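Methylxanthine N3-demethylase NdmB (Pseudomonas putida, PDB 6ICL) uses a Rieske cluster and a non-heme iron to catalyse the N3-demethylation of theobromine and related methylxanthines, including caffeine, releasing formaldehyde. Local coordinates at residues A[195-200]-A[312-317]; A[177-182]-A[186-191]; A[287-292]-A[305-310]. All blocks are in the same frame, centred on the assembly; numbering follows the deposited sequence.

How the interactions relate
Along the chain, interaction 2 closes before either of the others opens, and interaction 3 falls between the two halves of interaction 1. Their centres form a compact triangle: interactions 1 and 2 are about 13 Å apart, interactions 1 and 3 about 14 Å, and interactions 2 and 3 about 12 Å. Interactions 1 and 3 share helix 300-319, whereas 2 and 3 use the neighbouring strands 171-181 and 284-294 of one antiparallel sheet. Helix 185-192 of interaction 2 precedes the iron-binding stretch 195-200, and its Asn191 reaches the iron ligand Asp314. The mononuclear iron site thus sits on a single scaffold of helices packed against a sheet.

Interaction 1. Residues A[195-200]-A[312-317]; sequences FSHFAF and DEDQPV. With FE (Fe (III) ion), chain C.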
loop_
_atom_site.group_PDB
_atom_site.type_symbol
_atom_site.label_atom_id
_atom_site.label_comp_id
_atom_site.label_asym_id
_atom_site.label_seq_id
_atom_site.Cartn_x
_atom_site.Cartn_y
_atom_site.Cartn_z
ATOM N N PHE A 195 15.353 -36.626 -2.688
ATOM C CA PHE A 195 15.919 -36.516 -1.344
ATOM C C PHE A 195 17.252 -35.792 -1.303
ATOM O O PHE A 195 17.627 -35.273 -0.244
ATOM C CB PHE A 195 16.126 -37.907 -0.726
ATOM C CG PHE A 195 14.910 -38.468 -0.065
ATOM C CD1 PHE A 195 14.656 -38.211 1.268
ATOM C CD2 PHE A 195 14.027 -39.258 -0.769
ATOM C CE1 PHE A 195 13.527 -38.730 1.890
ATOM C CE2 PHE A 195 12.894 -39.782 -0.155
ATOM C CZ PHE A 195 12.650 -39.514 1.181
ATOM N N SER A 196 17.987 -35.750 -2.412
ATOM C CA SER A 196 19.327 -35.183 -2.341
ATOM C C SER A 196 19.337 -33.686 -2.047
ATOM O O SER A 196 20.404 -33.154 -1.730
ATOM C CB SER A 196 20.080 -35.460 -3.635
ATOM O OG SER A 196 19.461 -34.818 -4.719
ATOM N N HIS A 197 18.194 -32.989 -2.111
ATOM C CA HIS A 197 18.212 -31.570 -1.769
ATOM C C HIS A 197 17.991 -31.286 -0.283
ATOM O O HIS A 197 18.125 -30.123 0.122
ATOM C CB HIS A 197 17.168 -30.793 -2.596
ATOM C CG HIS A 197 15.752 -30.994 -2.146
ATOM N ND1 HIS A 197 14.962 -32.024 -2.610
ATOM C CD2 HIS A 197 14.978 -30.281 -1.292
ATOM C CE1 HIS A 197 13.767 -31.946 -2.049
ATOM N NE2 HIS A 197 13.751 -30.897 -1.244
ATOM N N PHE A 198 17.660 -32.301 0.542
ATOM C CA PHE A 198 17.329 -32.042 1.950
ATOM C C PHE A 198 18.464 -31.339 2.687
ATOM O O PHE A 198 18.217 -30.428 3.491
ATOM C CB PHE A 198 16.991 -33.340 2.692
ATOM C CG PHE A 198 15.619 -33.862 2.418
ATOM C CD1 PHE A 198 14.951 -33.535 1.243
ATOM C CD2 PHE A 198 14.987 -34.685 3.336
ATOM C CE1 PHE A 198 13.674 -34.022 0.985
ATOM C CE2 PHE A 198 13.728 -35.178 3.081
ATOM C CZ PHE A 198 13.070 -34.847 1.895
ATOM N N ALA A 199 19.716 -31.760 2.453
ATOM C CA ALA A 199 20.819 -31.196 3.238
ATOM C C ALA A 199 20.972 -29.702 2.990
ATOM O O ALA A 199 21.445 -28.962 3.868
ATOM C CB ALA A 199 22.126 -31.931 2.917
ATOM N N PHE A 200 20.543 -29.230 1.821
ATOM C CA PHE A 200 20.757 -27.836 1.452
ATOM C C PHE A 200 19.497 -26.994 1.563
ATOM O O PHE A 200 19.574 -25.826 1.962
ATOM C CB PHE A 200 21.358 -27.787 0.033
ATOM C CG PHE A 200 22.500 -28.781 -0.128
ATOM C CD1 PHE A 200 23.772 -28.478 0.357
ATOM C CD2 PHE A 200 22.269 -30.055 -0.654
ATOM C CE1 PHE A 200 24.811 -29.425 0.280
ATOM C CE2 PHE A 200 23.304 -31.001 -0.740
ATOM C CZ PHE A 200 24.562 -30.685 -0.284
ATOM N N ASP A 312 7.765 -23.782 2.276
ATOM C CA ASP A 312 8.360 -22.453 2.197
ATOM C C ASP A 312 9.874 -22.507 2.054
ATOM O O ASP A 312 10.457 -21.549 1.544
ATOM C CB ASP A 312 7.991 -21.607 3.423
ATOM C CG ASP A 312 6.550 -21.125 3.384
ATOM O OD1 ASP A 312 5.949 -21.054 2.277
ATOM O OD2 ASP A 312 6.022 -20.825 4.479
ATOM N N GLU A 313 10.517 -23.606 2.466
ATOM C CA GLU A 313 11.950 -23.762 2.187
ATOM C C GLU A 313 12.201 -24.090 0.713
ATOM O O GLU A 313 13.097 -23.515 0.090
ATOM C CB GLU A 313 12.545 -24.833 3.108
ATOM C CG GLU A 313 12.551 -24.396 4.555
ATOM C CD GLU A 313 12.855 -25.524 5.511
ATOM O OE1 GLU A 313 12.738 -26.709 5.126
ATOM O OE2 GLU A 313 13.198 -25.216 6.661
ATOM N N ASP A 314 11.397 -24.980 0.131
ATOM C CA ASP A 314 11.561 -25.332 -1.280
ATOM C C ASP A 314 11.205 -24.177 -2.208
ATOM O O ASP A 314 11.853 -23.988 -3.246
ATOM C CB ASP A 314 10.682 -26.530 -1.626
ATOM C CG ASP A 314 11.255 -27.863 -1.143
ATOM O OD1 ASP A 314 12.461 -28.133 -1.326
ATOM O OD2 ASP A 314 10.479 -28.655 -0.604
ATOM N N GLN A 315 10.143 -23.426 -1.890
ATOM C CA GLN A 315 9.542 -22.520 -2.863
ATOM C C GLN A 315 10.538 -21.570 -3.534
ATOM O O GLN A 315 10.582 -21.537 -4.771
ATOM C CB GLN A 315 8.407 -21.709 -2.217
ATOM C CG GLN A 315 7.714 -20.795 -3.264
ATOM C CD GLN A 315 6.451 -20.108 -2.738
ATOM O OE1 GLN A 315 6.173 -20.175 -1.550
ATOM N NE2 GLN A 315 5.670 -19.467 -3.639
ATOM N N PRO A 316 11.334 -20.778 -2.814
ATOM C CA PRO A 316 12.210 -19.833 -3.529
ATOM C C PRO A 316 13.321 -20.518 -4.314
ATOM O O PRO A 316 13.769 -19.974 -5.326
ATOM C CB PRO A 316 12.770 -18.954 -2.405
ATOM C CG PRO A 316 12.678 -19.830 -1.176
ATOM C CD PRO A 316 11.431 -20.623 -1.352
ATOM N N VAL A 317 13.770 -21.702 -3.897
ATOM C CA VAL A 317 14.799 -22.400 -4.667
ATOM C C VAL A 317 14.220 -22.907 -5.981
ATOM O O VAL A 317 14.791 -22.691 -7.059
ATOM C CB VAL A 317 15.408 -23.538 -3.829
ATOM C CG1 VAL A 317 16.459 -24.310 -4.650
ATOM C CG2 VAL A 317 16.024 -22.949 -2.552
HETATM FE FE FE C . 11.988 -30.195 -0.329
HETATM O O HOH W 1 10.592 -31.732 -0.271
#
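Asp314 and His197 meet at the mononuclear iron, where the aspartate supplies two of the bonds. Its CB, still close to the helix, packs on the indole of Trp181. The first torsion sets CG beside the backbone N and opposite the carbonyl carbon (chi1 -77°), which carries the carboxylate off helix 300-319 to the metal. There CG lies only 2.6 Å from FE because both oxygens bind: Asp314 OD1 at 2.3 Å from FE and Asp314 OD2 at 2.2 Å. The carboxylate is therefore bidentate, and OD1 probably also accepts a hydrogen bond from Asn191 ND2. OD1 is 3.1 Å from His197 NE2, a closeness imposed by the shared metal, with the carboxylate and imidazole planes 60° apart. His197 NE2 binds FE at 2.1 Å. With His202, these two residues make up the facial triad of Rieske oxygenases, in which two histidines and one carboxylate hold the iron and further ligands can bind; here water 1 O lies 2.1 Å from FE. At the far side of the imidazole, His197 ND1 is hydrogen-bonded to Asp194, which, with the iron bond on NE2, helps to fix the ring's rotation, while Phe198 CD1 lies over one ring face. His108 of the second subunit, from the pocket of its [2Fe-2S] cluster, packs on His197, consistent with electrons reaching the iron across the subunit boundary.

Interaction 2. Residues A[177-182]-A[186-191]; sequences DSYIWE and ERRWEN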
loop_
_atom_site.group_PDB
_atom_site.type_symbol
_atom_site.label_atom_id
_atom_site.label_comp_id
_atom_site.label_asym_id
_atom_site.label_seq_id
_atom_site.Cartn_x
_atom_site.Cartn_y
_atom_site.Cartn_z
ATOM N N ASP A 177 -5.786 -26.684 1.491
ATOM C CA ASP A 177 -6.007 -25.666 0.465
ATOM C C ASP A 177 -4.885 -25.761 -0.562
ATOM O O ASP A 177 -3.746 -26.080 -0.224
ATOM C CB ASP A 177 -6.022 -24.243 1.053
ATOM C CG ASP A 177 -7.330 -23.887 1.762
ATOM O OD1 ASP A 177 -8.355 -24.593 1.633
ATOM O OD2 ASP A 177 -7.328 -22.856 2.446
ATOM N N SER A 178 -5.208 -25.493 -1.815
ATOM C CA SER A 178 -4.173 -25.548 -2.843
ATOM C C SER A 178 -3.249 -24.323 -2.764
ATOM O O SER A 178 -3.588 -23.291 -2.179
ATOM C CB SER A 178 -4.816 -25.629 -4.218
ATOM O OG SER A 178 -5.443 -24.386 -4.516
ATOM N N TYR A 179 -2.064 -24.436 -3.366
ATOM C CA TYR A 179 -1.126 -23.319 -3.365
ATOM C C TYR A 179 -0.460 -23.219 -4.731
ATOM O O TYR A 179 -0.277 -24.228 -5.427
ATOM C CB TYR A 179 -0.057 -23.457 -2.250
ATOM C CG TYR A 179 0.807 -24.683 -2.404
ATOM C CD1 TYR A 179 0.382 -25.913 -1.905
ATOM C CD2 TYR A 179 2.052 -24.623 -3.056
ATOM C CE1 TYR A 179 1.162 -27.065 -2.052
ATOM C CE2 TYR A 179 2.833 -25.786 -3.216
ATOM C CZ TYR A 179 2.382 -26.995 -2.698
ATOM O OH TYR A 179 3.126 -28.164 -2.830
ATOM N N ILE A 180 -0.110 -21.981 -5.111
ATOM C CA ILE A 180 0.489 -21.669 -6.408
ATOM C C ILE A 180 1.998 -21.548 -6.209
ATOM O O ILE A 180 2.456 -20.930 -5.238
ATOM C CB ILE A 180 -0.103 -20.370 -6.990
ATOM C CG1 ILE A 180 -1.564 -20.577 -7.397
ATOM C CG2 ILE A 180 0.728 -19.830 -8.164
ATOM C CD1 ILE A 180 -1.751 -20.957 -8.864
ATOM N N TRP A 181 2.774 -22.178 -7.093
ATOM C CA TRP A 181 4.197 -21.878 -7.247
ATOM C C TRP A 181 4.404 -21.319 -8.645
ATOM O O TRP A 181 3.754 -21.770 -9.602
ATOM C CB TRP A 181 5.099 -23.120 -7.061
ATOM C CG TRP A 181 5.425 -23.487 -5.622
ATOM C CD1 TRP A 181 4.942 -22.894 -4.489
ATOM C CD2 TRP A 181 6.333 -24.523 -5.176
ATOM N NE1 TRP A 181 5.477 -23.503 -3.366
ATOM C CE2 TRP A 181 6.347 -24.491 -3.760
ATOM C CE3 TRP A 181 7.138 -25.464 -5.838
ATOM C CZ2 TRP A 181 7.127 -25.363 -2.995
ATOM C CZ3 TRP A 181 7.906 -26.339 -5.078
ATOM C CH2 TRP A 181 7.898 -26.282 -3.673
ATOM N N GLU A 182 5.311 -20.347 -8.763
ATOM C CA GLU A 182 5.678 -19.778 -10.066
ATOM C C GLU A 182 6.783 -20.628 -10.707
ATOM O O GLU A 182 7.950 -20.232 -10.853
ATOM C CB GLU A 182 6.092 -18.319 -9.908
ATOM C CG GLU A 182 4.944 -17.457 -9.391
ATOM C CD GLU A 182 5.409 -16.096 -8.947
ATOM O OE1 GLU A 182 5.890 -15.331 -9.815
ATOM O OE2 GLU A 182 5.311 -15.799 -7.730
ATOM N N GLU A 186 6.231 -29.887 -13.894
ATOM C CA GLU A 186 7.324 -30.874 -13.863
ATOM C C GLU A 186 8.342 -30.543 -12.779
ATOM O O GLU A 186 8.839 -31.441 -12.092
ATOM C CB GLU A 186 8.033 -30.965 -15.225
ATOM C CG GLU A 186 7.198 -31.557 -16.358
ATOM C CD GLU A 186 6.246 -30.526 -16.984
ATOM O OE1 GLU A 186 5.318 -30.933 -17.724
ATOM O OE2 GLU A 186 6.425 -29.309 -16.739
ATOM N N ARG A 187 8.677 -29.256 -12.612
ATOM C CA ARG A 187 9.645 -28.883 -11.584
ATOM C C ARG A 187 9.118 -29.204 -10.201
ATOM O O ARG A 187 9.894 -29.561 -9.294
ATOM C CB ARG A 187 9.977 -27.392 -11.657
ATOM C CG ARG A 187 10.509 -26.899 -12.980
ATOM C CD ARG A 187 11.953 -27.214 -13.116
ATOM N NE ARG A 187 12.577 -26.467 -14.203
ATOM C CZ ARG A 187 13.781 -26.768 -14.672
ATOM N NH1 ARG A 187 14.436 -27.792 -14.136
ATOM N NH2 ARG A 187 14.314 -26.073 -15.673
ATOM N N ARG A 188 7.811 -29.027 -9.994
ATOM C CA ARG A 188 7.238 -29.337 -8.683
ATOM C C ARG A 188 7.293 -30.839 -8.397
ATOM O O ARG A 188 7.622 -31.256 -7.281
ATOM C CB ARG A 188 5.798 -28.831 -8.591
ATOM C CG ARG A 188 5.399 -28.413 -7.174
ATOM C CD ARG A 188 4.949 -29.610 -6.400
ATOM N NE ARG A 188 4.948 -29.408 -4.951
ATOM C CZ ARG A 188 6.014 -29.560 -4.171
ATOM N NH1 ARG A 188 7.194 -29.888 -4.693
ATOM N NH2 ARG A 188 5.905 -29.373 -2.867
ATOM N N TRP A 189 6.956 -31.660 -9.390
ATOM C CA TRP A 189 7.009 -33.109 -9.221
ATOM C C TRP A 189 8.429 -33.576 -8.906
ATOM O O TRP A 189 8.656 -34.314 -7.937
ATOM C CB TRP A 189 6.479 -33.786 -10.490
ATOM C CG TRP A 189 6.209 -35.237 -10.314
ATOM C CD1 TRP A 189 5.015 -35.813 -10.013
ATOM C CD2 TRP A 189 7.156 -36.309 -10.434
ATOM N NE1 TRP A 189 5.152 -37.183 -9.949
ATOM C CE2 TRP A 189 6.460 -37.511 -10.201
ATOM C CE3 TRP A 189 8.527 -36.366 -10.721
ATOM C CZ2 TRP A 189 7.086 -38.767 -10.236
ATOM C CZ3 TRP A 189 9.153 -37.631 -10.764
ATOM C CH2 TRP A 189 8.429 -38.800 -10.522
ATOM N N GLU A 190 9.410 -33.127 -9.694
ATOM C CA GLU A 190 10.787 -33.551 -9.442
ATOM C C GLU A 190 11.279 -33.086 -8.086
ATOM O O GLU A 190 12.082 -33.774 -7.449
ATOM C CB GLU A 190 11.718 -33.031 -10.528
ATOM C CG GLU A 190 11.387 -33.592 -11.893
ATOM C CD GLU A 190 12.438 -33.219 -12.912
ATOM O OE1 GLU A 190 13.290 -32.367 -12.594
ATOM O OE2 GLU A 190 12.404 -33.764 -14.029
ATOM N N ASN A 191 10.820 -31.927 -7.623
ATOM C CA ASN A 191 11.172 -31.506 -6.272
ATOM C C ASN A 191 10.607 -32.462 -5.227
ATOM O O ASN A 191 11.267 -32.762 -4.228
ATOM C CB ASN A 191 10.667 -30.086 -6.015
ATOM C CG ASN A 191 10.878 -29.644 -4.576
ATOM O OD1 ASN A 191 9.923 -29.353 -3.864
ATOM N ND2 ASN A 191 12.124 -29.607 -4.144
#
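Arg188 and Tyr179 are joined by hydrogen bonds across this contact of strand 171-181 with helix 185-192. The guanidinium turns its NE side to the phenol, so that two N-H groups are donated to one oxygen: Arg188 NE to Tyr179 OH spans 3.1 Å, and Arg188 NH2 to Tyr179 OH 3.0 Å. Both bonds are bent, the second to 145°, as is natural when one acceptor is shared. The oxygen lies near the guanidinium plane, to which the phenol ring stands steeply. A third donor, Arg188 NH1, is donated within the helix to a lone pair of Asn191 OD1 at 2.9 Å, one turn further on.

Cation-pi contact comes next. Arg188 CZ is 4.3 Å from the centroid of the six-membered ring of Trp181, but 34° off the ring normal, so the charge sits off-centre and the planes are tilted rather than stacked. A sharp bend at chi2 (-84°) brings the guanidinium alongside the indole, one of its faces toward Trp181 CH2.

Van der Waals packing completes the joint. Arg188 CG touches Trp181 CE3 at 3.7 Å, while Asn191 OD1 comes to the indole edge, 3.7 Å from Trp181 CH2. Asn191, next to the iron ligands, is hydrogen-bonded through ND2 to Tyr107 of the second subunit, so Arg188 probably helps to position a residue of the iron's second shell. The antiparallel sheet with long helix 300-319 laid across it is the helix-grip fold of Rieske oxygenase catalytic domains; helix 185-192 packs beside its edge strand 171-181.

Interaction 3. Residues A[287-292]-A[305-310]; sequences NFMIIV and AFQKRV
Gln307 meets Met289 and Ile291 with its aliphatic part, and of the three it has the largest surface buried in the contact. Its CB is applied to the methionine end, 3.7 Å from Met289 SD and 3.7 Å from Met289 CE. One carbon further on, Gln307 CG is shared between the two strand residues: it lies 3.9 Å from Met289 SD and 3.7 Å from Ile291 CD1. The glutamine chain bends at this point (chi2 -62°), taking its carboxamide away from the strand and leaving only carbon and sulfur to make the join.

Met289 contributes the next share. Its chain runs straight out from the strand as far as the sulfur, and the turn at chi3 (82°) lays SD and the methyl side by side along Gln307 CB. Ile291, two residues along and on the same side of the strand, brings up just its CD1, at the end of the longer branch. The two strand side chains also touch each other, Met289 CE to Ile291 CD1 being 3.7 Å, and so offer the helix a continuous apolar ridge.

Within the fold, this contact lays helix 300-319 against the sheet at strand 284-294, which is flanked by strands 171-181 and 270-281. Gln307 also rests on Leu273 of strand 270-281. On the strand's other side, Phe288 packs against Pro39 and Thr42 of strand 37-42, part of the neighbouring six-stranded sheet, so that strand 284-294 lies between that sheet and helix 300-319.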
loop_
_atom_site.group_PDB
_atom_site.type_symbol
_atom_site.label_atom_id
_atom_site.label_comp_id
_atom_site.label_asym_id
_atom_site.label_seq_id
_atom_site.Cartn_x
_atom_site.Cartn_y
_atom_site.Cartn_z
ATOM N N ASN A 287 -0.976 -26.538 -6.690
ATOM C CA ASN A 287 -0.563 -27.777 -6.075
ATOM C C ASN A 287 -1.523 -28.161 -4.959
ATOM O O ASN A 287 -1.926 -27.319 -4.144
ATOM C CB ASN A 287 0.863 -27.619 -5.577
ATOM C CG ASN A 287 1.780 -27.192 -6.705
ATOM O OD1 ASN A 287 2.053 -27.987 -7.587
ATOM N ND2 ASN A 287 2.191 -25.910 -6.728
ATOM N N PHE A 288 -1.865 -29.445 -4.943
ATOM C CA PHE A 288 -2.868 -30.035 -4.070
ATOM C C PHE A 288 -2.184 -31.059 -3.185
ATOM O O PHE A 288 -1.612 -32.030 -3.691
ATOM C CB PHE A 288 -3.960 -30.679 -4.909
ATOM C CG PHE A 288 -4.736 -29.692 -5.691
ATOM C CD1 PHE A 288 -4.248 -29.205 -6.898
ATOM C CD2 PHE A 288 -5.942 -29.206 -5.203
ATOM C CE1 PHE A 288 -4.944 -28.281 -7.611
ATOM C CE2 PHE A 288 -6.660 -28.273 -5.931
ATOM C CZ PHE A 288 -6.159 -27.796 -7.127
ATOM N N MET A 289 -2.225 -30.840 -1.876
ATOM C CA MET A 289 -1.614 -31.749 -0.923
ATOM C C MET A 289 -2.686 -32.435 -0.083
ATOM O O MET A 289 -3.665 -31.795 0.331
ATOM C CB MET A 289 -0.646 -30.994 -0.013
ATOM C CG MET A 289 -0.013 -31.858 1.051
ATOM S SD MET A 289 1.095 -30.877 2.063
ATOM C CE MET A 289 -0.070 -30.139 3.183
ATOM N N ILE A 290 -2.493 -33.739 0.172
ATOM C CA ILE A 290 -3.347 -34.521 1.063
ATOM C C ILE A 290 -2.453 -35.292 2.028
ATOM O O ILE A 290 -1.474 -35.927 1.612
ATOM C CB ILE A 290 -4.279 -35.472 0.286
ATOM C CG1 ILE A 290 -5.225 -34.639 -0.589
ATOM C CG2 ILE A 290 -5.059 -36.402 1.250
ATOM C CD1 ILE A 290 -6.218 -35.442 -1.433
ATOM N N ILE A 291 -2.761 -35.202 3.316
ATOM C CA ILE A 291 -2.053 -35.935 4.360
ATOM C C ILE A 291 -3.015 -36.962 4.942
ATOM O O ILE A 291 -4.130 -36.608 5.348
ATOM C CB ILE A 291 -1.544 -34.984 5.455
ATOM C CG1 ILE A 291 -0.708 -33.854 4.842
ATOM C CG2 ILE A 291 -0.752 -35.742 6.508
ATOM C CD1 ILE A 291 -0.350 -32.755 5.841
ATOM N N VAL A 292 -2.601 -38.229 4.959
ATOM C CA VAL A 292 -3.369 -39.313 5.563
ATOM C C VAL A 292 -2.524 -39.930 6.656
ATOM O O VAL A 292 -1.366 -40.302 6.420
ATOM C CB VAL A 292 -3.777 -40.387 4.548
ATOM C CG1 VAL A 292 -4.746 -41.398 5.215
ATOM C CG2 VAL A 292 -4.411 -39.732 3.334
ATOM N N ALA A 305 0.937 -27.090 9.264
ATOM C CA ALA A 305 1.959 -26.067 9.429
ATOM C C ALA A 305 3.348 -26.636 9.208
ATOM O O ALA A 305 4.222 -25.926 8.709
ATOM C CB ALA A 305 1.875 -25.424 10.809
ATOM N N PHE A 306 3.588 -27.891 9.586
ATOM C CA PHE A 306 4.911 -28.442 9.332
ATOM C C PHE A 306 5.151 -28.572 7.840
ATOM O O PHE A 306 6.216 -28.196 7.350
ATOM C CB PHE A 306 5.098 -29.789 10.023
ATOM C CG PHE A 306 6.430 -30.413 9.728
ATOM C CD1 PHE A 306 7.569 -29.930 10.327
ATOM C CD2 PHE A 306 6.546 -31.433 8.799
ATOM C CE1 PHE A 306 8.798 -30.477 10.036
ATOM C CE2 PHE A 306 7.765 -31.986 8.505
ATOM C CZ PHE A 306 8.889 -31.512 9.123
ATOM N N GLN A 307 4.150 -29.054 7.087
ATOM C CA GLN A 307 4.315 -29.159 5.642
ATOM C C GLN A 307 4.466 -27.785 5.004
ATOM O O GLN A 307 5.236 -27.625 4.048
ATOM C CB GLN A 307 3.141 -29.928 5.018
ATOM C CG GLN A 307 3.053 -31.370 5.457
ATOM C CD GLN A 307 4.280 -32.170 5.039
ATOM O OE1 GLN A 307 4.909 -31.890 4.010
ATOM N NE2 GLN A 307 4.637 -33.155 5.849
ATOM N N LYS A 308 3.757 -26.774 5.512
ATOM C CA LYS A 308 3.966 -25.429 4.982
ATOM C C LYS A 308 5.394 -24.952 5.232
ATOM O O LYS A 308 6.002 -24.303 4.377
ATOM C CB LYS A 308 2.968 -24.443 5.587
ATOM C CG LYS A 308 3.224 -23.018 5.130
ATOM C CD LYS A 308 2.223 -22.008 5.689
ATOM C CE LYS A 308 2.705 -20.579 5.417
ATOM N NZ LYS A 308 2.906 -20.361 3.964
ATOM N N ARG A 309 5.939 -25.242 6.412
ATOM C CA ARG A 309 7.322 -24.863 6.683
ATOM C C ARG A 309 8.281 -25.476 5.659
ATOM O O ARG A 309 9.173 -24.799 5.138
ATOM C CB ARG A 309 7.690 -25.289 8.100
ATOM C CG ARG A 309 9.132 -25.017 8.469
ATOM C CD ARG A 309 9.401 -25.518 9.875
ATOM N NE ARG A 309 10.799 -25.322 10.261
ATOM C CZ ARG A 309 11.350 -25.854 11.346
ATOM N NH1 ARG A 309 10.622 -26.616 12.157
ATOM N NH2 ARG A 309 12.633 -25.637 11.614
ATOM N N VAL A 310 8.089 -26.746 5.337
ATOM C CA VAL A 310 8.897 -27.396 4.311
ATOM C C VAL A 310 8.673 -26.736 2.954
ATOM O O VAL A 310 9.629 -26.398 2.241
ATOM C CB VAL A 310 8.571 -28.896 4.287
ATOM C CG1 VAL A 310 9.090 -29.563 3.003
ATOM C CG2 VAL A 310 9.143 -29.554 5.557
#